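Local atomic coordinates of N-acetylcysteine deacetylase (Bacillus subtilis, PDB entry 1YSJ), a protein that probably removes the acetyl group from N-acetylcysteine to give cysteine and acetate, using two divalent metal ions bound in each subunit. Residues Lys57-Leu62 with Ile67-Val72; Gly190-Lys195 with Ser389-Glu394; Ala230-Ser235 with Ala301-Gln306. The protein carries 1 engineered substitution. All blocks are in the same frame, centred on the assembly; numbering follows the deposited sequence. Where two conformers were deposited one is given.

Contact 1 (Lys57-Leu62 with Ile67-Val72); sequences KIRRWL and IEILDV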
loop_
_atom_site.group_PDB
_atom_site.type_symbol
_atom_site.label_atom_id
_atom_site.label_comp_id
_atom_site.label_asym_id
_atom_site.label_seq_id
_atom_site.Cartn_x
_atom_site.Cartn_y
_atom_site.Cartn_z
ATOM N N LYS A 57 -35.256 22.462 14.671
ATOM C CA LYS A 57 -36.316 22.814 13.728
ATOM C C LYS A 57 -37.435 21.780 13.710
ATOM O O LYS A 57 -38.607 22.143 13.759
ATOM C CB LYS A 57 -35.750 23.017 12.320
ATOM C CG LYS A 57 -34.965 24.311 12.153
ATOM C CD LYS A 57 -33.956 24.217 11.019
ATOM C CE LYS A 57 -33.144 25.502 10.912
ATOM N NZ LYS A 57 -32.151 25.445 9.805
ATOM N N ILE A 58 -37.061 20.499 13.658
ATOM C CA ILE A 58 -38.019 19.392 13.689
ATOM C C ILE A 58 -38.904 19.456 14.942
ATOM O O ILE A 58 -40.130 19.375 14.833
ATOM C CB ILE A 58 -37.319 18.010 13.567
ATOM C CG1 ILE A 58 -36.575 17.898 12.233
ATOM C CG2 ILE A 58 -38.322 16.864 13.691
ATOM C CD1 ILE A 58 -35.515 16.817 12.236
ATOM N N ARG A 59 -38.275 19.604 16.110
ATOM C CA ARG A 59 -38.976 19.740 17.391
ATOM C C ARG A 59 -40.015 20.859 17.326
ATOM O O ARG A 59 -41.194 20.643 17.600
ATOM C CB ARG A 59 -37.969 20.026 18.512
ATOM C CG ARG A 59 -38.408 19.595 19.908
ATOM C CD ARG A 59 -37.227 19.581 20.880
ATOM N NE ARG A 59 -37.584 19.038 22.192
ATOM C CZ ARG A 59 -37.305 17.802 22.613
ATOM N NH1 ARG A 59 -37.682 17.421 23.824
ATOM N NH2 ARG A 59 -36.658 16.941 21.834
ATOM N N ARG A 60 -39.562 22.046 16.943
ATOM C CA ARG A 60 -40.427 23.220 16.828
ATOM C C ARG A 60 -41.629 22.995 15.902
ATOM O O ARG A 60 -42.758 23.357 16.238
ATOM C CB ARG A 60 -39.599 24.431 16.373
ATOM C CG ARG A 60 -40.403 25.577 15.764
ATOM C CD ARG A 60 -39.629 26.885 15.764
ATOM N NE ARG A 60 -38.330 26.794 15.093
ATOM C CZ ARG A 60 -38.123 27.029 13.799
ATOM N NH1 ARG A 60 -39.130 27.360 13.001
ATOM N NH2 ARG A 60 -36.900 26.930 13.300
ATOM N N TRP A 61 -41.370 22.398 14.743
ATOM C CA TRP A 61 -42.395 22.163 13.718
ATOM C C TRP A 61 -43.504 21.198 14.155
ATOM O O TRP A 61 -44.671 21.384 13.804
ATOM C CB TRP A 61 -41.762 21.719 12.394
ATOM C CG TRP A 61 -40.960 22.802 11.711
ATOM C CD1 TRP A 61 -41.165 24.158 11.790
ATOM C CD2 TRP A 61 -39.841 22.620 10.829
ATOM N NE1 TRP A 61 -40.236 24.826 11.023
ATOM C CE2 TRP A 61 -39.414 23.908 10.422
ATOM C CE3 TRP A 61 -39.149 21.494 10.355
ATOM C CZ2 TRP A 61 -38.334 24.101 9.552
ATOM C CZ3 TRP A 61 -38.072 21.684 9.491
ATOM C CH2 TRP A 61 -37.677 22.985 9.098
ATOM N N LEU A 62 -43.133 20.191 14.941
ATOM C CA LEU A 62 -44.095 19.232 15.492
ATOM C C LEU A 62 -44.892 19.832 16.657
ATOM O O LEU A 62 -46.090 19.581 16.791
ATOM C CB LEU A 62 -43.390 17.935 15.915
ATOM C CG LEU A 62 -42.654 17.163 14.807
ATOM C CD1 LEU A 62 -41.579 16.243 15.380
ATOM C CD2 LEU A 62 -43.609 16.380 13.908
ATOM N N ILE A 67 -48.057 18.032 18.383
ATOM C CA ILE A 67 -47.678 16.634 18.331
ATOM C C ILE A 67 -46.700 16.386 19.473
ATOM O O ILE A 67 -45.683 17.076 19.577
ATOM C CB ILE A 67 -47.057 16.268 16.960
ATOM C CG1 ILE A 67 -48.084 16.503 15.838
ATOM C CG2 ILE A 67 -46.537 14.820 16.968
ATOM C CD1 ILE A 67 -47.494 16.582 14.434
ATOM N N GLU A 68 -47.026 15.420 20.334
ATOM C CA GLU A 68 -46.192 15.093 21.491
ATOM C C GLU A 68 -44.792 14.656 21.074
ATOM O O GLU A 68 -44.622 13.813 20.194
ATOM C CB GLU A 68 -46.848 14.020 22.375
ATOM C CG GLU A 68 -45.874 13.335 23.349
ATOM C CD GLU A 68 -46.536 12.713 24.574
ATOM O OE1 GLU A 68 -47.708 12.278 24.492
ATOM O OE2 GLU A 68 -45.865 12.649 25.627
ATOM N N ILE A 69 -43.795 15.250 21.716
ATOM C CA ILE A 69 -42.413 14.849 21.523
ATOM C C ILE A 69 -41.933 14.072 22.746
ATOM O O ILE A 69 -42.065 14.532 23.883
ATOM C CB ILE A 69 -41.516 16.062 21.171
ATOM C CG1 ILE A 69 -41.628 16.342 19.669
ATOM C CG2 ILE A 69 -40.051 15.806 21.547
ATOM C CD1 ILE A 69 -41.665 17.781 19.318
ATOM N N LEU A 70 -41.409 12.876 22.490
ATOM C CA LEU A 70 -40.890 12.010 23.543
ATOM C C LEU A 70 -39.547 12.504 24.065
ATOM O O LEU A 70 -38.702 12.986 23.304
ATOM C CB LEU A 70 -40.788 10.559 23.050
ATOM C CG LEU A 70 -41.988 9.628 23.286
ATOM C CD1 LEU A 70 -43.336 10.356 23.383
ATOM C CD2 LEU A 70 -42.046 8.530 22.230
ATOM N N ASP A 71 -39.368 12.388 25.373
ATOM C CA ASP A 71 -38.151 12.832 26.031
ATOM C C ASP A 71 -37.132 11.697 26.015
ATOM O O ASP A 71 -37.297 10.686 26.706
ATOM C CB ASP A 71 -38.463 13.273 27.466
ATOM C CG ASP A 71 -37.359 14.117 28.077
ATOM O OD1 ASP A 71 -37.058 13.918 29.276
ATOM O OD2 ASP A 71 -36.797 14.982 27.367
ATOM N N VAL A 72 -36.100 11.859 25.193
ATOM C CA VAL A 72 -35.043 10.859 25.049
ATOM C C VAL A 72 -33.698 11.570 25.192
ATOM O O VAL A 72 -33.060 11.904 24.189
ATOM C CB VAL A 72 -35.129 10.109 23.685
ATOM C CG1 VAL A 72 -34.195 8.901 23.666
ATOM C CG2 VAL A 72 -36.559 9.663 23.394
#

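Contact 2 (Gly190-Lys195 with Ser389-Glu394); sequences GTIGVK and SQYFAE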
loop_
_atom_site.group_PDB
_atom_site.type_symbol
_atom_site.label_atom_id
_atom_site.label_comp_id
_atom_site.label_asym_id
_atom_site.label_seq_id
_atom_site.Cartn_x
_atom_site.Cartn_y
_atom_site.Cartn_z
ATOM N N GLY A 190 -45.139 9.838 -7.733
ATOM C CA GLY A 190 -46.394 9.101 -7.614
ATOM C C GLY A 190 -46.187 7.597 -7.589
ATOM O O GLY A 190 -47.147 6.836 -7.456
ATOM N N THR A 191 -44.931 7.174 -7.717
ATOM C CA THR A 191 -44.573 5.761 -7.744
ATOM C C THR A 191 -43.784 5.343 -6.498
ATOM O O THR A 191 -42.818 6.000 -6.110
ATOM C CB THR A 191 -43.792 5.407 -9.029
ATOM O OG1 THR A 191 -44.592 5.731 -10.174
ATOM C CG2 THR A 191 -43.449 3.923 -9.072
ATOM N N ILE A 192 -44.223 4.244 -5.887
ATOM C CA ILE A 192 -43.603 3.664 -4.697
ATOM C C ILE A 192 -43.035 2.280 -5.059
ATOM O O ILE A 192 -43.737 1.442 -5.632
ATOM C CB ILE A 192 -44.629 3.567 -3.518
ATOM C CG1 ILE A 192 -45.057 4.964 -3.041
ATOM C CG2 ILE A 192 -44.056 2.803 -2.329
ATOM C CD1 ILE A 192 -46.340 5.492 -3.654
ATOM N N GLY A 193 -41.759 2.059 -4.745
ATOM C CA GLY A 193 -41.080 0.794 -5.044
ATOM C C GLY A 193 -41.271 -0.226 -3.937
ATOM O O GLY A 193 -40.909 0.026 -2.788
ATOM N N VAL A 194 -41.822 -1.384 -4.290
ATOM C CA VAL A 194 -42.283 -2.364 -3.307
ATOM C C VAL A 194 -41.801 -3.794 -3.605
ATOM O O VAL A 194 -42.056 -4.327 -4.688
ATOM C CB VAL A 194 -43.846 -2.337 -3.202
ATOM C CG1 VAL A 194 -44.369 -3.493 -2.371
ATOM C CG2 VAL A 194 -44.335 -1.012 -2.617
ATOM N N LYS A 195 -41.106 -4.401 -2.640
ATOM C CA LYS A 195 -40.788 -5.838 -2.685
ATOM C C LYS A 195 -40.648 -6.447 -1.284
ATOM O O LYS A 195 -40.253 -5.758 -0.341
ATOM C CB LYS A 195 -39.526 -6.115 -3.522
ATOM C CG LYS A 195 -38.198 -5.862 -2.802
ATOM C CD LYS A 195 -36.979 -6.157 -3.688
ATOM C CE LYS A 195 -36.859 -7.635 -4.072
ATOM N NZ LYS A 195 -36.669 -8.534 -2.899
ATOM N N SER A 389 -45.846 11.949 2.112
ATOM C CA SER A 389 -46.519 12.278 3.371
ATOM C C SER A 389 -47.863 11.561 3.463
ATOM O O SER A 389 -48.191 10.972 4.499
ATOM C CB SER A 389 -46.675 13.793 3.549
ATOM O OG SER A 389 -47.290 14.387 2.424
ATOM N N GLN A 390 -48.609 11.591 2.357
ATOM C CA GLN A 390 -49.902 10.915 2.244
ATOM C C GLN A 390 -49.771 9.393 2.294
ATOM O O GLN A 390 -50.588 8.717 2.929
ATOM C CB GLN A 390 -50.613 11.319 0.949
ATOM C CG GLN A 390 -50.982 12.792 0.836
ATOM C CD GLN A 390 -51.854 13.093 -0.381
ATOM O OE1 GLN A 390 -52.595 14.079 -0.397
ATOM N NE2 GLN A 390 -51.777 12.239 -1.398
ATOM N N TYR A 391 -48.750 8.864 1.621
ATOM C CA TYR A 391 -48.526 7.422 1.561
ATOM C C TYR A 391 -48.340 6.789 2.940
ATOM O O TYR A 391 -48.979 5.785 3.259
ATOM C CB TYR A 391 -47.318 7.089 0.677
ATOM C CG TYR A 391 -47.046 5.607 0.575
ATOM C CD1 TYR A 391 -47.829 4.792 -0.244
ATOM C CD2 TYR A 391 -46.016 5.014 1.314
ATOM C CE1 TYR A 391 -47.590 3.422 -0.335
ATOM C CE2 TYR A 391 -45.766 3.648 1.229
ATOM C CZ TYR A 391 -46.559 2.858 0.401
ATOM O OH TYR A 391 -46.325 1.507 0.306
ATOM N N PHE A 392 -47.458 7.379 3.743
ATOM C CA PHE A 392 -47.141 6.846 5.060
ATOM C C PHE A 392 -48.249 7.091 6.078
ATOM O O PHE A 392 -48.387 6.333 7.039
ATOM C CB PHE A 392 -45.795 7.383 5.552
ATOM C CG PHE A 392 -44.618 6.670 4.958
ATOM C CD1 PHE A 392 -44.037 7.119 3.773
ATOM C CD2 PHE A 392 -44.104 5.530 5.565
ATOM C CE1 PHE A 392 -42.956 6.448 3.213
ATOM C CE2 PHE A 392 -43.011 4.850 5.013
ATOM C CZ PHE A 392 -42.441 5.305 3.840
ATOM N N ALA A 393 -49.039 8.140 5.860
ATOM C CA ALA A 393 -50.231 8.383 6.668
ATOM C C ALA A 393 -51.279 7.299 6.414
ATOM O O ALA A 393 -51.899 6.795 7.353
ATOM C CB ALA A 393 -50.800 9.764 6.386
ATOM N N GLU A 394 -51.460 6.929 5.148
ATOM C CA GLU A 394 -52.441 5.908 4.798
ATOM C C GLU A 394 -51.949 4.512 5.166
ATOM O O GLU A 394 -52.732 3.678 5.629
ATOM C CB GLU A 394 -52.812 5.986 3.315
ATOM C CG GLU A 394 -54.165 5.368 2.982
ATOM C CD GLU A 394 -55.341 6.075 3.663
ATOM O OE1 GLU A 394 -55.306 7.321 3.810
ATOM O OE2 GLU A 394 -56.307 5.376 4.041
#

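Contact 3 (Ala230-Ser235 with Ala301-Gln306); sequences AGQIIS and AGYGAQ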
loop_
_atom_site.group_PDB
_atom_site.type_symbol
_atom_site.label_atom_id
_atom_site.label_comp_id
_atom_site.label_asym_id
_atom_site.label_seq_id
_atom_site.Cartn_x
_atom_site.Cartn_y
_atom_site.Cartn_z
ATOM N N ALA A 230 -0.120 -12.205 -1.925
ATOM C CA ALA A 230 -1.137 -11.154 -1.975
ATOM C C ALA A 230 -1.771 -11.014 -3.363
ATOM O O ALA A 230 -2.981 -10.820 -3.474
ATOM C CB ALA A 230 -0.561 -9.822 -1.502
ATOM N N GLY A 231 -0.954 -11.134 -4.411
ATOM C CA GLY A 231 -1.426 -11.024 -5.797
ATOM C C GLY A 231 -2.419 -12.096 -6.212
ATOM O O GLY A 231 -3.385 -11.815 -6.926
ATOM N N GLN A 232 -2.177 -13.326 -5.769
ATOM C CA GLN A 232 -3.031 -14.470 -6.096
ATOM C C GLN A 232 -4.333 -14.421 -5.303
ATOM O O GLN A 232 -5.388 -14.823 -5.802
ATOM C CB GLN A 232 -2.307 -15.786 -5.797
ATOM C CG GLN A 232 -1.031 -16.021 -6.582
ATOM C CD GLN A 232 -1.205 -17.025 -7.696
ATOM O OE1 GLN A 232 -2.036 -16.848 -8.586
ATOM N NE2 GLN A 232 -0.417 -18.088 -7.657
ATOM N N ILE A 233 -4.242 -13.936 -4.067
ATOM C CA ILE A 233 -5.398 -13.804 -3.181
ATOM C C ILE A 233 -6.364 -12.737 -3.698
ATOM O O ILE A 233 -7.576 -12.900 -3.600
ATOM C CB ILE A 233 -4.961 -13.524 -1.717
ATOM C CG1 ILE A 233 -4.285 -14.767 -1.131
ATOM C CG2 ILE A 233 -6.156 -13.128 -0.850
ATOM C CD1 ILE A 233 -3.449 -14.513 0.101
ATOM N N ILE A 234 -5.821 -11.661 -4.263
ATOM C CA ILE A 234 -6.630 -10.645 -4.941
ATOM C C ILE A 234 -7.438 -11.277 -6.080
ATOM O O ILE A 234 -8.644 -11.050 -6.200
ATOM C CB ILE A 234 -5.753 -9.484 -5.486
ATOM C CG1 ILE A 234 -5.196 -8.642 -4.334
ATOM C CG2 ILE A 234 -6.545 -8.604 -6.467
ATOM C CD1 ILE A 234 -4.011 -7.773 -4.724
ATOM N N SER A 235 -6.767 -12.080 -6.902
ATOM C CA SER A 235 -7.398 -12.734 -8.042
ATOM C C SER A 235 -8.350 -13.838 -7.588
ATOM O O SER A 235 -9.341 -14.127 -8.261
ATOM C CB SER A 235 -6.336 -13.305 -8.981
ATOM O OG SER A 235 -5.357 -12.327 -9.293
ATOM N N ALA A 301 -0.149 -20.289 2.421
ATOM C CA ALA A 301 0.612 -21.480 2.810
ATOM C C ALA A 301 1.419 -22.057 1.648
ATOM O O ALA A 301 2.484 -22.640 1.855
ATOM C CB ALA A 301 -0.311 -22.537 3.390
ATOM N N GLY A 302 0.902 -21.891 0.432
ATOM C CA GLY A 302 1.615 -22.280 -0.777
ATOM C C GLY A 302 2.912 -21.511 -0.958
ATOM O O GLY A 302 3.873 -22.030 -1.528
ATOM N N TYR A 303 2.939 -20.275 -0.457
ATOM C CA TYR A 303 4.104 -19.395 -0.583
ATOM C C TYR A 303 4.991 -19.339 0.669
ATOM O O TYR A 303 5.863 -18.472 0.783
ATOM C CB TYR A 303 3.662 -17.989 -1.009
ATOM C CG TYR A 303 3.214 -17.941 -2.447
ATOM C CD1 TYR A 303 1.874 -18.125 -2.787
ATOM C CD2 TYR A 303 4.135 -17.744 -3.475
ATOM C CE1 TYR A 303 1.461 -18.098 -4.113
ATOM C CE2 TYR A 303 3.733 -17.715 -4.804
ATOM C CZ TYR A 303 2.397 -17.891 -5.116
ATOM O OH TYR A 303 2.002 -17.862 -6.434
ATOM N N GLY A 304 4.772 -20.274 1.592
ATOM C CA GLY A 304 5.534 -20.334 2.838
ATOM C C GLY A 304 5.190 -19.209 3.797
ATOM O O GLY A 304 5.957 -18.909 4.716
ATOM N N ALA A 305 4.034 -18.589 3.575
ATOM C CA ALA A 305 3.563 -17.474 4.388
ATOM C C ALA A 305 2.287 -17.867 5.124
ATOM O O ALA A 305 1.731 -18.943 4.885
ATOM C CB ALA A 305 3.320 -16.251 3.509
ATOM N N GLN A 306 1.832 -17.004 6.029
ATOM C CA GLN A 306 0.566 -17.221 6.719
ATOM C C GLN A 306 -0.356 -16.015 6.589
ATOM O O GLN A 306 0.102 -14.874 6.462
ATOM C CB GLN A 306 0.782 -17.604 8.191
ATOM C CG GLN A 306 1.396 -16.519 9.069
ATOM C CD GLN A 306 1.440 -16.908 10.543
ATOM O OE1 GLN A 306 0.813 -16.261 11.386
ATOM N NE2 GLN A 306 2.180 -17.970 10.857
#

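Contact 1 (Lys57-Leu62 with Ile67-Val72)
Ile69 lies across Arg59, its CD1 against the start of the arginine chain and the helix backbone and, in the arginine conformer described here, its CG2 methyl over one face of the guanidinium group. This is a helix-to-strand turn at the edge of the mixed sheet of the catalytic domain in an M20-family hydrolase: helix 52-64 ends, the chain turns back, and the short strand 68-69 joins the sheet as its outermost member, pairing antiparallel with strand 79-84. Arg59 has a second conformer, so the details at its tip are tentative. In this one Ile69 CG2 is 3.6 Å from Arg59 CZ; the methyl is displaced toward the rim of the group, so apolar surface meets the flat of the charge. With CG anti to the backbone N (chi1 -154°), the arginine chain runs extended from CG to NE, out from the helix to a place beside Ile69. At the edge of the same group, near its plane, Asp71 OD2 stands 4.4 Å from Arg59 NH1; the opposite charges may attract, though they are too far apart for a salt bridge, and this approach is equally tentative.

The other branch of Ile69 turns back to the helix, where its CD1 comes within 3.8 Å of Leu62 CB and also touches Arg59 CG. Leu62 thus meets two isoleucines, since its CD2 also lies 3.9 Å from Ile67 CD1, the two side chains passing at a slant. Ile67 continues inward onto Ala135 and Asn139 of helix 124-139, while Trp61, on another side of the helix, packs on helix 28-43. The turn is tied by one backbone bond, from Ile67 N to Leu62 O at 3.0 Å, fairly straight at 163°.

Contact 2 (Gly190-Lys195 with Ser389-Glu394)
Ile192 lies over one face of the Tyr391 ring, crossing it at a slant, a CH-pi contact that packs helix 384-402 against strand 191-194 in the mixed sheet of the alpha/beta catalytic domain of this M20 enzyme. CG1 stands 4.0 Å from the centroid of the Tyr391 ring and 13° off its normal, almost straight above the face. The rest of the isoleucine spreads along the ring: CD1 comes down near Tyr391 CD1, toward the helix end of the ring, and CG2 reaches the phenol end. With CG anti to the backbone N (chi1 -180°), the tyrosine ring extends toward strand 191-194, its face turned to Ile192.

The hydroxyl runs on beyond Ile192 and is hydrogen-bonded to Ala328 O of helix 325-334, so this buried polar atom is satisfied. Ala331 and Ala332 of that helix also touch the tyrosine. A leucine in place of Tyr391 would probably leave a gap beside Ile192 and the carbonyl of Ala328 without this partner. At the far end of the ring, the methyl Ile192 CG2 lies 3.7 Å from Tyr391 CZ, and Val194 CG2 is 4.3 Å from Tyr391 OH.

Contact 3 (Ala230-Ser235 with Ala301-Gln306)
Gln232 reaches out from helix 226-237 to the phenol of Tyr303, which stands just past the end of helix 282-302. Its CB points toward the other segment, and CG, the first atom to make contact, lies 3.6 Å from Tyr303 OH and near CE1 of that ring. The chain then bends at chi2, turning the amide so that its nitrogen faces the phenol oxygen: CD comes within 3.5 Å of Tyr303 OH. At the tip, NE2 donates a hydrogen bond to Tyr303 OH, 2.7 Å long but bent, with an angle of 143° at the hydrogen. The nitrogen approaches the ring at its edge, in plane, while the hydroxyl oxygen lies 24° out of the amide plane; amide and ring are turned 70° apart.

Tyr303 is presented by a Schellman motif, in which Gly304 at positive phi ends helix 282-302 and the chain turns into strand 306-320. Its ring also rests on Ala228 and Ala229 of helix 226-237. Gln232 packs on Ile299 and on Ser235 of the second subunit. The contact thus joins helix 226-237 to the end of helix 282-302 on one side of the four-stranded antiparallel sheet, with Ala230 and Ile233 packed onto strand 270-278, at the interface with the second subunit.

Overall arrangement
Contacts 1 and 2 belong to the catalytic domain and reach the same mixed sheet: contact 1 packs a helix against its outermost strand 68-69, contact 2 packs helix 384-402 on strand 191-194 well across it. Their centres are about 24 Å apart. Contact 3 lies on the four-stranded sheet of the other domain, about 56 Å from contact 1 and about 50 Å from contact 2, centre to centre. Along the chain, contact 1 closes first; both segments of contact 3 then fall between those of contact 2. The chain therefore leaves the metal-binding domain to build the dimerising one, then returns to complete the metal-binding domain with helix 384-402 among its last elements.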